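Local coordinates for Ras-related protein Rab-7L1 (Homo sapiens, PDB 6HH2), which acts as a small Rab GTPase in vesicle trafficking, maintaining the endosome-trans-Golgi network and recruiting LRRK2 to the Golgi, where it stimulates the kinase's activity, at residues 64-68 against 78-82. The protein carries 4 engineered substitutions. Sequence-based numbering, arbitrary orientation.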
loop_
_atom_site.group_PDB
_atom_site.type_symbol
_atom_site.label_atom_id
_atom_site.label_comp_id
_atom_site.label_asym_id
_atom_site.label_seq_id
_atom_site.Cartn_x
_atom_site.Cartn_y
_atom_site.Cartn_z
ATOM N N LEU A 64 2.613 -7.818 -3.708
ATOM C CA LEU A 64 1.541 -6.962 -3.228
ATOM C C LEU A 64 0.604 -7.826 -2.357
ATOM O O LEU A 64 -0.091 -8.717 -2.862
ATOM C CB LEU A 64 0.770 -6.373 -4.410
ATOM C CG LEU A 64 1.650 -5.549 -5.354
ATOM C CD1 LEU A 64 0.908 -5.326 -6.681
ATOM C CD2 LEU A 64 2.032 -4.219 -4.638
ATOM N N TRP A 65 0.580 -7.552 -1.041
ATOM C CA TRP A 65 -0.139 -8.384 -0.073
ATOM C C TRP A 65 -1.407 -7.644 0.343
ATOM O O TRP A 65 -1.336 -6.641 1.038
ATOM C CB TRP A 65 0.742 -8.657 1.142
ATOM C CG TRP A 65 1.782 -9.683 0.943
ATOM C CD1 TRP A 65 2.910 -9.593 0.108
ATOM C CD2 TRP A 65 1.847 -10.938 1.582
ATOM N NE1 TRP A 65 3.674 -10.739 0.245
ATOM C CE2 TRP A 65 3.042 -11.589 1.131
ATOM C CE3 TRP A 65 1.037 -11.567 2.534
ATOM C CZ2 TRP A 65 3.414 -12.861 1.571
ATOM C CZ3 TRP A 65 1.411 -12.831 2.987
ATOM C CH2 TRP A 65 2.600 -13.471 2.503
ATOM N N ASP A 66 -2.575 -8.143 -0.068
ATOM C CA ASP A 66 -3.866 -7.524 0.304
ATOM C C ASP A 66 -4.358 -8.161 1.614
ATOM O O ASP A 66 -4.514 -9.387 1.704
ATOM C CB ASP A 66 -4.816 -7.867 -0.851
ATOM C CG ASP A 66 -6.218 -7.314 -0.737
ATOM O OD1 ASP A 66 -6.675 -6.835 0.303
ATOM O OD2 ASP A 66 -6.879 -7.431 -1.799
ATOM N N ILE A 67 -4.614 -7.326 2.641
ATOM C CA ILE A 67 -5.027 -7.889 3.932
ATOM C C ILE A 67 -6.357 -8.620 3.834
ATOM O O ILE A 67 -6.643 -9.488 4.672
ATOM C CB ILE A 67 -5.007 -6.813 5.039
ATOM C CG1 ILE A 67 -5.285 -7.428 6.414
ATOM C CG2 ILE A 67 -5.988 -5.690 4.749
ATOM C CD1 ILE A 67 -4.569 -6.693 7.475
ATOM N N ALA A 68 -7.181 -8.282 2.837
ATOM C CA ALA A 68 -8.313 -9.127 2.394
ATOM C C ALA A 68 -9.192 -9.643 3.519
ATOM O O ALA A 68 -9.818 -8.842 4.222
ATOM C CB ALA A 68 -7.803 -10.210 1.455
ATOM N N ARG A 78 0.820 -11.977 11.925
ATOM C CA ARG A 78 2.264 -12.147 11.681
ATOM C C ARG A 78 2.590 -12.696 10.298
ATOM O O ARG A 78 3.502 -12.188 9.639
ATOM C CB ARG A 78 2.905 -12.981 12.765
ATOM C CG ARG A 78 4.420 -13.141 12.582
ATOM C CD ARG A 78 5.019 -13.852 13.774
ATOM N NE ARG A 78 4.734 -13.140 15.020
ATOM C CZ ARG A 78 3.812 -13.529 15.907
ATOM N NH1 ARG A 78 3.088 -14.647 15.697
ATOM N NH2 ARG A 78 3.614 -12.813 17.023
ATOM N N LEU A 79 1.907 -13.742 9.818
ATOM C CA LEU A 79 2.231 -14.224 8.465
ATOM C C LEU A 79 2.004 -13.128 7.420
ATOM O O LEU A 79 2.758 -13.007 6.440
ATOM C CB LEU A 79 1.397 -15.465 8.132
ATOM C CG LEU A 79 1.780 -16.703 8.908
ATOM C CD1 LEU A 79 0.899 -17.898 8.442
ATOM C CD2 LEU A 79 3.271 -17.014 8.698
ATOM N N TYR A 80 0.977 -12.294 7.614
ATOM C CA TYR A 80 0.726 -11.195 6.704
ATOM C C TYR A 80 1.838 -10.143 6.758
ATOM O O TYR A 80 2.368 -9.740 5.706
ATOM C CB TYR A 80 -0.648 -10.588 7.049
ATOM C CG TYR A 80 -0.933 -9.418 6.160
ATOM C CD1 TYR A 80 -1.402 -9.578 4.855
ATOM C CD2 TYR A 80 -0.703 -8.107 6.623
ATOM C CE1 TYR A 80 -1.643 -8.493 4.035
ATOM C CE2 TYR A 80 -0.919 -7.015 5.822
ATOM C CZ TYR A 80 -1.409 -7.209 4.528
ATOM O OH TYR A 80 -1.613 -6.102 3.760
ATOM N N TYR A 81 2.156 -9.614 7.962
ATOM C CA TYR A 81 3.038 -8.427 7.962
ATOM C C TYR A 81 4.524 -8.767 7.905
ATOM O O TYR A 81 5.314 -7.890 7.538
ATOM C CB TYR A 81 2.749 -7.489 9.177
ATOM C CG TYR A 81 3.042 -8.054 10.563
ATOM C CD1 TYR A 81 4.346 -8.321 11.000
ATOM C CD2 TYR A 81 1.995 -8.379 11.448
ATOM C CE1 TYR A 81 4.603 -8.870 12.255
ATOM C CE2 TYR A 81 2.254 -8.867 12.699
ATOM C CZ TYR A 81 3.547 -9.170 13.126
ATOM O OH TYR A 81 3.815 -9.698 14.364
ATOM N N ARG A 82 4.944 -9.990 8.192
ATOM C CA ARG A 82 6.356 -10.257 8.434
ATOM C C ARG A 82 7.182 -9.932 7.195
ATOM O O ARG A 82 6.768 -10.166 6.059
ATOM C CB ARG A 82 6.589 -11.706 8.880
ATOM C CG ARG A 82 6.191 -12.771 7.871
ATOM C CD ARG A 82 6.482 -14.179 8.472
ATOM N NE ARG A 82 6.298 -15.203 7.450
ATOM C CZ ARG A 82 6.574 -16.491 7.635
ATOM N NH1 ARG A 82 7.069 -16.901 8.790
ATOM N NH2 ARG A 82 6.356 -17.348 6.635
#
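Strand 58-66 ends at D66 and turns into a loop, while residues 78-81 form a single helical turn, closed by R82 N bonding to R78 O; the nearest CA atoms, of I67 and Y80, are 7.2 Å apart. In this Ras-type P-loop GTPase fold, D66, the last strand residue, is the aspartate of the DxxG motif that opens switch II, and the short helix lies at that region's far end. Tyrosine suits its place because the flat ring lies between W65 and I67 while its hydroxyl can satisfy a backbone carbonyl. W65 CB packs 3.8 Å from Y80 CE1, and the beta-branched I67 lays apolar carbon against one ring face, its CB 4.1 Å from the Y80 centroid in an off-centre CH-pi contact. The broad indole of W65 places CZ3 3.7 Å from L79 O; K12 makes a cation-pi contact with it and binds Y80 O. The CA-to-CB bond of D66 points away from the helix; its side chain, about 4 Å at its nearest atom from the magnesium ion, has two acceptor oxygens, so OD2 bonds to T24 OG1 while OD1 accepts from A68 N, an Asx turn. Y80 OH ties helix to strand end, donating to W65 O at 2.8 Å.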